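Local coordinates for periplasmic oligopeptide-binding protein (Burkholderia pseudomallei, PDB 3ZS6) that probably captures oligopeptides in the periplasm, as solute-binding proteins of its family do, and delivers them to an ABC transporter for uptake, at residues W56-K59 and T63-F66; Y410-T415 and G450-L455; L92-T97 and Q119-L124. All blocks are in the same frame, centred on the assembly; numbering follows the deposited sequence.

In the fold
Followed from the N terminus, the chain meets the three contacts one after another: none nests within another and none cross. Contact 1 closes the shortest loop, the turn between strand 48-60 and strand 63-68 of an antiparallel sheet. Helix 82-93 follows, and contact 3 closes a loop of 21 residues by bringing the end of that helix against the segment that leads from helix 111-115 towards strand 126-128 of the same sheet. Contact 2 comes much later, joining the start of helix 414-417 to helix 449-464 across 34 residues. The centres of contacts 1 and 3 lie about 23 Å apart, and contact 2 touches neither.

Contact 1 of 3, residues W56-K59 and T63-F66; sequences WEHK and TWIF
H58 lies on W64 in an offset stack, the imidazole and the six-membered ring of the indole nearly parallel, with planes 5° apart and centroids 4.1 Å from each other. The swing of the imidazole away from its own backbone N (chi1 -162°) lays it over the indole, where H58 CB also makes a CH-pi contact, 3.6 Å from the centroid of the W64 six-membered ring. At the imidazole edge H58 CD2 faces T63 O in the ring plane, while H58 NE2 bonds to P61 O in the turn. On the same side of the sheet W56 CB rests 3.5 Å from F66 CD2, and the five-membered ring of W56 and the F66 ring are inclined at 51°. F145 and P146 of helix 145-148 pack against this layer, the dense part of the contact. The backbones are joined by a reciprocal pair: E57 N gives to I65 O, and I65 N gives to E57 O at 2.9 Å in a nearly straight bond. The other face, with E57 and I65, is looser and more exposed. From the turn end of the hairpin the bent chain of K59 lies along I65, and K59 NZ reaches E57 OE2 in a long salt bridge of 3.8 Å. Consecutive antiparallel strands paired in this way make a beta hairpin, here part of the five-stranded sheet, with W56, H58, W64 and F66 sharing one face.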
loop_
_atom_site.group_PDB
_atom_site.type_symbol
_atom_site.label_atom_id
_atom_site.label_comp_id
_atom_site.label_asym_id
_atom_site.label_seq_id
_atom_site.Cartn_x
_atom_site.Cartn_y
_atom_site.Cartn_z
ATOM N N TRP A 56 18.920 7.527 15.158
ATOM C CA TRP A 56 17.733 8.037 15.834
ATOM C C TRP A 56 17.586 7.417 17.211
ATOM O O TRP A 56 18.179 6.378 17.507
ATOM C CB TRP A 56 16.467 7.800 15.004
ATOM C CG TRP A 56 16.311 6.396 14.521
ATOM C CD1 TRP A 56 15.867 5.322 15.239
ATOM C CD2 TRP A 56 16.582 5.913 13.201
ATOM N NE1 TRP A 56 15.852 4.197 14.450
ATOM C CE2 TRP A 56 16.289 4.531 13.194
ATOM C CE3 TRP A 56 17.059 6.509 12.028
ATOM C CZ2 TRP A 56 16.449 3.739 12.059
ATOM C CZ3 TRP A 56 17.213 5.719 10.895
ATOM C CH2 TRP A 56 16.909 4.350 10.921
ATOM N N GLU A 57 16.783 8.063 18.048
ATOM C CA GLU A 57 16.639 7.645 19.429
ATOM C C GLU A 57 15.238 7.976 19.932
ATOM O O GLU A 57 14.725 9.070 19.687
ATOM C CB GLU A 57 17.707 8.341 20.284
ATOM C CG GLU A 57 17.799 7.851 21.718
ATOM C CD GLU A 57 19.083 8.301 22.411
ATOM O OE1 GLU A 57 20.145 8.348 21.753
ATOM O OE2 GLU A 57 19.030 8.605 23.619
ATOM N N HIS A 58 14.627 7.016 20.623
ATOM C CA HIS A 58 13.323 7.195 21.250
ATOM C C HIS A 58 13.520 7.809 22.641
ATOM O O HIS A 58 13.606 7.096 23.644
ATOM C CB HIS A 58 12.611 5.843 21.349
ATOM C CG HIS A 58 11.136 5.949 21.563
ATOM N ND1 HIS A 58 10.333 4.846 21.764
ATOM C CD2 HIS A 58 10.315 7.025 21.605
ATOM C CE1 HIS A 58 9.082 5.239 21.925
ATOM N NE2 HIS A 58 9.044 6.557 21.833
ATOM N N LYS A 59 13.639 9.132 22.684
ATOM C CA LYS A 59 14.049 9.842 23.893
ATOM C C LYS A 59 13.002 9.814 25.000
ATOM O O LYS A 59 13.336 9.780 26.180
ATOM C CB LYS A 59 14.429 11.284 23.560
ATOM C CG LYS A 59 15.610 11.409 22.609
ATOM C CD LYS A 59 16.935 11.383 23.352
ATOM C CE LYS A 59 17.766 12.614 23.031
ATOM N NZ LYS A 59 19.229 12.385 23.206
ATOM N N THR A 63 8.421 11.113 21.977
ATOM C CA THR A 63 9.480 11.926 21.380
ATOM C C THR A 63 10.580 11.105 20.710
ATOM O O THR A 63 11.185 10.235 21.338
ATOM C CB THR A 63 10.127 12.834 22.433
ATOM O OG1 THR A 63 9.121 13.657 23.031
ATOM C CG2 THR A 63 11.196 13.721 21.798
ATOM N N TRP A 64 10.834 11.401 19.435
ATOM C CA TRP A 64 11.940 10.801 18.685
ATOM C C TRP A 64 12.931 11.867 18.212
ATOM O O TRP A 64 12.539 12.963 17.807
ATOM C CB TRP A 64 11.413 10.037 17.461
ATOM C CG TRP A 64 10.682 8.762 17.783
ATOM C CD1 TRP A 64 9.353 8.629 18.089
ATOM C CD2 TRP A 64 11.237 7.441 17.820
ATOM N NE1 TRP A 64 9.054 7.307 18.321
ATOM C CE2 TRP A 64 10.190 6.557 18.158
ATOM C CE3 TRP A 64 12.523 6.921 17.606
ATOM C CZ2 TRP A 64 10.386 5.182 18.290
ATOM C CZ3 TRP A 64 12.717 5.557 17.731
ATOM C CH2 TRP A 64 11.652 4.700 18.068
ATOM N N ILE A 65 14.217 11.538 18.255
ATOM C CA ILE A 65 15.257 12.423 17.743
ATOM C C ILE A 65 15.942 11.746 16.558
ATOM O O ILE A 65 16.347 10.590 16.654
ATOM C CB ILE A 65 16.321 12.735 18.823
ATOM C CG1 ILE A 65 15.698 13.483 20.000
ATOM C CG2 ILE A 65 17.469 13.554 18.237
ATOM C CD1 ILE A 65 15.322 14.906 19.683
ATOM N N PHE A 66 16.058 12.463 15.442
ATOM C CA PHE A 66 16.771 11.962 14.270
ATOM C C PHE A 66 17.997 12.831 14.018
ATOM O O PHE A 66 17.895 14.054 13.892
ATOM C CB PHE A 66 15.866 11.964 13.021
ATOM C CG PHE A 66 14.715 10.987 13.095
ATOM C CD1 PHE A 66 13.524 11.345 13.708
ATOM C CD2 PHE A 66 14.828 9.718 12.554
ATOM C CE1 PHE A 66 12.460 10.457 13.773
ATOM C CE2 PHE A 66 13.769 8.819 12.617
ATOM C CZ PHE A 66 12.583 9.191 13.231
HETATM O O HOH W 1 6.689 8.032 19.894
#

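Contact 2 of 3, residues Y410-T415 and G450-L455; sequences YNDAMT and GARAAL
R452 grips D412 end-on in a two-pronged salt bridge. R452 NH1 donates to D412 OD1 at 2.9 Å, and R452 NH2 donates to D412 OD2 at 2.8 Å, the latter almost straight (177°). Both oxygens are met on their syn side and lie close to the guanidinium plane, although the carboxylate is turned 27° from it. The arginine is stretched from CG to NE, which carries its charged end well away from helix 449-464, and N444 OD1 accepts from its NE. With three nitrogens engaged, the guanidinium is probably held against rotation.

A capping bond adds to the charge pairing. M414 N donates to D412 OD2 at 3.1 Å, reaching it from the opposite face of the carboxylate to R452 NH2, so one oxygen serves both the arginine and the first turn of helix 414-417. Nearby positive charge would be expected to favour the ionised carboxylate.

Van der Waals contact is slight: M414 CG sits 3.4 Å from R452 NH2, at the guanidinium edge. Y144 touches both side chains, and V440 of helix 434-443 packs on M414. The bridge thus ties the start of helix 414-417, which follows strand 401-407, to helix 449-464, beside helix 434-443.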
loop_
_atom_site.group_PDB
_atom_site.type_symbol
_atom_site.label_atom_id
_atom_site.label_comp_id
_atom_site.label_asym_id
_atom_site.label_seq_id
_atom_site.Cartn_x
_atom_site.Cartn_y
_atom_site.Cartn_z
ATOM N N TYR A 410 4.038 -0.642 7.194
ATOM C CA TYR A 410 4.958 -0.974 8.273
ATOM C C TYR A 410 4.374 -2.183 8.976
ATOM O O TYR A 410 3.190 -2.481 8.813
ATOM C CB TYR A 410 5.108 0.192 9.255
ATOM C CG TYR A 410 3.799 0.800 9.710
ATOM C CD1 TYR A 410 3.119 0.298 10.819
ATOM C CD2 TYR A 410 3.236 1.875 9.027
ATOM C CE1 TYR A 410 1.913 0.860 11.241
ATOM C CE2 TYR A 410 2.031 2.440 9.435
ATOM C CZ TYR A 410 1.375 1.928 10.540
ATOM O OH TYR A 410 0.183 2.492 10.946
ATOM N N ASN A 411 5.193 -2.888 9.748
ATOM C CA ASN A 411 4.756 -4.162 10.302
ATOM C C ASN A 411 4.070 -3.991 11.642
ATOM O O ASN A 411 4.619 -4.341 12.683
ATOM C CB ASN A 411 5.920 -5.154 10.413
ATOM C CG ASN A 411 5.458 -6.554 10.801
ATOM O OD1 ASN A 411 4.295 -6.767 11.159
ATOM N ND2 ASN A 411 6.372 -7.514 10.737
ATOM N N ASP A 412 2.869 -3.427 11.603
ATOM C CA ASP A 412 2.023 -3.342 12.777
ATOM C C ASP A 412 0.570 -3.228 12.346
ATOM O O ASP A 412 0.264 -2.652 11.297
ATOM C CB ASP A 412 2.403 -2.158 13.662
ATOM C CG ASP A 412 1.536 -2.072 14.904
ATOM O OD1 ASP A 412 1.737 -2.898 15.819
ATOM O OD2 ASP A 412 0.640 -1.195 14.960
ATOM N N ALA A 413 -0.325 -3.776 13.160
ATOM C CA ALA A 413 -1.742 -3.827 12.806
ATOM C C ALA A 413 -2.327 -2.452 12.482
ATOM O O ALA A 413 -3.323 -2.355 11.764
ATOM C CB ALA A 413 -2.548 -4.506 13.921
ATOM N N MET A 414 -1.717 -1.394 13.012
ATOM C CA MET A 414 -2.234 -0.041 12.809
ATOM C C MET A 414 -2.356 0.337 11.326
ATOM O O MET A 414 -3.226 1.117 10.957
ATOM C CB MET A 414 -1.378 1.002 13.547
ATOM C CG MET A 414 -1.674 1.122 15.052
ATOM S SD MET A 414 -3.419 1.410 15.465
ATOM C CE MET A 414 -3.657 3.087 14.909
ATOM N N THR A 415 -1.483 -0.196 10.479
ATOM C CA THR A 415 -1.533 0.166 9.063
ATOM C C THR A 415 -2.858 -0.266 8.423
ATOM O O THR A 415 -3.367 0.399 7.516
ATOM C CB THR A 415 -0.338 -0.392 8.263
ATOM O OG1 THR A 415 -0.425 0.049 6.902
ATOM C CG2 THR A 415 -0.303 -1.918 8.301
ATOM N N GLY A 450 1.244 -7.009 25.009
ATOM C CA GLY A 450 0.221 -8.033 25.103
ATOM C C GLY A 450 -1.153 -7.416 25.275
ATOM O O GLY A 450 -2.104 -7.797 24.596
ATOM N N ALA A 451 -1.250 -6.453 26.187
ATOM C CA ALA A 451 -2.499 -5.745 26.440
ATOM C C ALA A 451 -2.945 -4.971 25.204
ATOM O O ALA A 451 -4.118 -5.000 24.824
ATOM C CB ALA A 451 -2.339 -4.803 27.623
ATOM N N ARG A 452 -2.003 -4.264 24.591
ATOM C CA ARG A 452 -2.281 -3.549 23.358
ATOM C C ARG A 452 -2.875 -4.504 22.327
ATOM O O ARG A 452 -3.932 -4.233 21.755
ATOM C CB ARG A 452 -1.000 -2.910 22.813
ATOM C CG ARG A 452 -1.191 -2.160 21.503
ATOM C CD ARG A 452 0.086 -1.462 21.063
ATOM N NE ARG A 452 -0.106 -0.699 19.828
ATOM C CZ ARG A 452 0.227 -1.129 18.614
ATOM N NH1 ARG A 452 0.777 -2.328 18.453
ATOM N NH2 ARG A 452 0.015 -0.352 17.556
ATOM N N ALA A 453 -2.197 -5.629 22.106
ATOM C CA ALA A 453 -2.612 -6.593 21.091
ATOM C C ALA A 453 -4.042 -7.067 21.311
ATOM O O ALA A 453 -4.834 -7.150 20.371
ATOM C CB ALA A 453 -1.661 -7.781 21.062
ATOM N N ALA A 454 -4.359 -7.384 22.561
ATOM C CA ALA A 454 -5.678 -7.872 22.920
ATOM C C ALA A 454 -6.745 -6.878 22.487
ATOM O O ALA A 454 -7.745 -7.250 21.874
ATOM C CB ALA A 454 -5.758 -8.115 24.420
ATOM N N LEU A 455 -6.521 -5.609 22.811
ATOM C CA LEU A 455 -7.470 -4.557 22.464
ATOM C C LEU A 455 -7.565 -4.338 20.947
ATOM O O LEU A 455 -8.651 -4.099 20.420
ATOM C CB LEU A 455 -7.113 -3.251 23.184
ATOM C CG LEU A 455 -7.325 -3.261 24.702
ATOM C CD1 LEU A 455 -7.104 -1.875 25.304
ATOM C CD2 LEU A 455 -8.714 -3.769 25.041
#

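Contact 3 of 3, residues L92-T97 and Q119-L124; sequences LADPKT and QPPGDL
The C-terminal end of helix 82-93 and the Asx turn that follows it meet a short 3-10 turn, 121-123, through two small van der Waals touches. In the first, P121 lays the CG corner of its ring against the side chain of D94, with P121 CG 3.7 Å from D94 CG. The same proline carbon lies 3.8 Å from D94 CB and 3.8 Å from D94 OD2, which places it beside the carboxylate instead of at one oxygen alone. In the second, A93 CB, on the last turn of the helix, approaches L124 CD2 at 4.3 Å, a looser contact between two buried side chains.

Each segment is braced by its own polar bonds. D94 is the first residue to leave the helical conformation, and its OD1 accepts from K96 N at 2.9 Å, a bond that arrives from above the carboxylate plane and closes the Asx turn. With CG turned away from the backbone N (chi1 -172°), the carboxylate can reach forward to K96 N while its carbon borders P121. D94 OD2 is hydrogen-bonded to a glycerol, probably a remnant of crystallisation. The backbone joins in as well, T97 N donating to D94 O. On the partner segment, Q119 NE2 bonds to D123 OD2 at 3.0 Å, spanning the turn, and D123 N and L124 N donate to P120 O and P121 O. These two backbone bonds close the 3-10 turn, and P121 and L124 both point from it toward the helix end.

Helix 111-115 lies next to both sides of the contact, since I114 packs on A93 as well as on L124, and A111 also touches L124. The arrangement thereby sets the end of helix 82-93 beside helix 111-115 and the loop running on to strand 126-128.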
loop_
_atom_site.group_PDB
_atom_site.type_symbol
_atom_site.label_atom_id
_atom_site.label_comp_id
_atom_site.label_asym_id
_atom_site.label_seq_id
_atom_site.Cartn_x
_atom_site.Cartn_y
_atom_site.Cartn_z
ATOM N N LEU A 92 2.403 18.121 3.698
ATOM C CA LEU A 92 1.581 16.920 3.677
ATOM C C LEU A 92 0.337 17.066 4.554
ATOM O O LEU A 92 -0.767 16.664 4.162
ATOM C CB LEU A 92 2.408 15.716 4.139
ATOM C CG LEU A 92 1.701 14.354 4.138
ATOM C CD1 LEU A 92 1.239 13.984 2.731
ATOM C CD2 LEU A 92 2.609 13.271 4.693
ATOM N N ALA A 93 0.524 17.637 5.741
ATOM C CA ALA A 93 -0.557 17.803 6.708
ATOM C C ALA A 93 -1.573 18.866 6.278
ATOM O O ALA A 93 -2.767 18.744 6.547
ATOM C CB ALA A 93 0.014 18.144 8.082
ATOM N N ASP A 94 -1.089 19.910 5.616
ATOM C CA ASP A 94 -1.936 21.021 5.170
ATOM C C ASP A 94 -3.078 20.563 4.246
ATOM O O ASP A 94 -2.826 20.076 3.155
ATOM C CB ASP A 94 -1.057 22.036 4.439
ATOM C CG ASP A 94 -1.784 23.315 4.105
ATOM O OD1 ASP A 94 -3.028 23.365 4.230
ATOM O OD2 ASP A 94 -1.095 24.271 3.703
ATOM N N PRO A 95 -4.344 20.736 4.674
ATOM C CA PRO A 95 -5.436 20.251 3.813
ATOM C C PRO A 95 -5.507 21.004 2.481
ATOM O O PRO A 95 -6.102 20.510 1.524
ATOM C CB PRO A 95 -6.694 20.503 4.655
ATOM C CG PRO A 95 -6.291 21.580 5.640
ATOM C CD PRO A 95 -4.839 21.315 5.934
ATOM N N LYS A 96 -4.898 22.183 2.415
ATOM C CA LYS A 96 -4.868 22.920 1.155
ATOM C C LYS A 96 -4.016 22.206 0.111
ATOM O O LYS A 96 -4.202 22.406 -1.089
ATOM C CB LYS A 96 -4.421 24.370 1.364
ATOM C CG LYS A 96 -5.547 25.269 1.891
ATOM C CD LYS A 96 -5.040 26.640 2.301
ATOM C CE LYS A 96 -6.104 27.397 3.090
ATOM N NZ LYS A 96 -5.595 28.725 3.561
ATOM N N THR A 97 -3.103 21.355 0.571
ATOM C CA THR A 97 -2.303 20.528 -0.332
ATOM C C THR A 97 -3.155 19.455 -1.016
ATOM O O THR A 97 -2.877 19.055 -2.147
ATOM C CB THR A 97 -1.141 19.837 0.413
ATOM O OG1 THR A 97 -0.290 20.825 1.017
ATOM C CG2 THR A 97 -0.326 18.971 -0.543
ATOM N N GLN A 119 -6.061 24.004 13.111
ATOM C CA GLN A 119 -4.794 24.648 13.456
ATOM C C GLN A 119 -3.928 24.813 12.217
ATOM O O GLN A 119 -4.046 24.043 11.270
ATOM C CB GLN A 119 -4.045 23.838 14.515
ATOM C CG GLN A 119 -4.737 23.810 15.865
ATOM C CD GLN A 119 -3.960 23.025 16.896
ATOM O OE1 GLN A 119 -4.533 22.259 17.668
ATOM N NE2 GLN A 119 -2.643 23.208 16.913
ATOM N N PRO A 120 -3.055 25.830 12.218
ATOM C CA PRO A 120 -2.168 26.054 11.074
ATOM C C PRO A 120 -1.091 24.975 10.999
ATOM O O PRO A 120 -0.690 24.440 12.030
ATOM C CB PRO A 120 -1.545 27.416 11.381
ATOM C CG PRO A 120 -1.587 27.516 12.873
ATOM C CD PRO A 120 -2.840 26.814 13.296
ATOM N N PRO A 121 -0.632 24.652 9.782
ATOM C CA PRO A 121 0.401 23.631 9.554
ATOM C C PRO A 121 1.667 23.867 10.393
ATOM O O PRO A 121 2.345 22.909 10.765
ATOM C CB PRO A 121 0.706 23.777 8.060
ATOM C CG PRO A 121 -0.568 24.306 7.470
ATOM C CD PRO A 121 -1.101 25.258 8.522
ATOM N N GLY A 122 1.973 25.124 10.699
ATOM C CA GLY A 122 3.133 25.432 11.518
ATOM C C GLY A 122 3.112 24.795 12.900
ATOM O O GLY A 122 4.153 24.685 13.555
ATOM N N ASP A 123 1.930 24.369 13.345
ATOM C CA ASP A 123 1.780 23.749 14.666
ATOM C C ASP A 123 2.200 22.275 14.714
ATOM O O ASP A 123 2.247 21.675 15.790
ATOM C CB ASP A 123 0.337 23.880 15.169
ATOM C CG ASP A 123 -0.014 25.298 15.601
ATOM O OD1 ASP A 123 0.904 26.133 15.750
ATOM O OD2 ASP A 123 -1.212 25.571 15.808
ATOM N N LEU A 124 2.495 21.689 13.557
ATOM C CA LEU A 124 2.854 20.270 13.494
ATOM C C LEU A 124 4.060 19.939 14.381
ATOM O O LEU A 124 5.052 20.675 14.409
ATOM C CB LEU A 124 3.141 19.855 12.049
ATOM C CG LEU A 124 3.338 18.369 11.740
ATOM C CD1 LEU A 124 2.088 17.566 12.114
ATOM C CD2 LEU A 124 3.670 18.184 10.257
#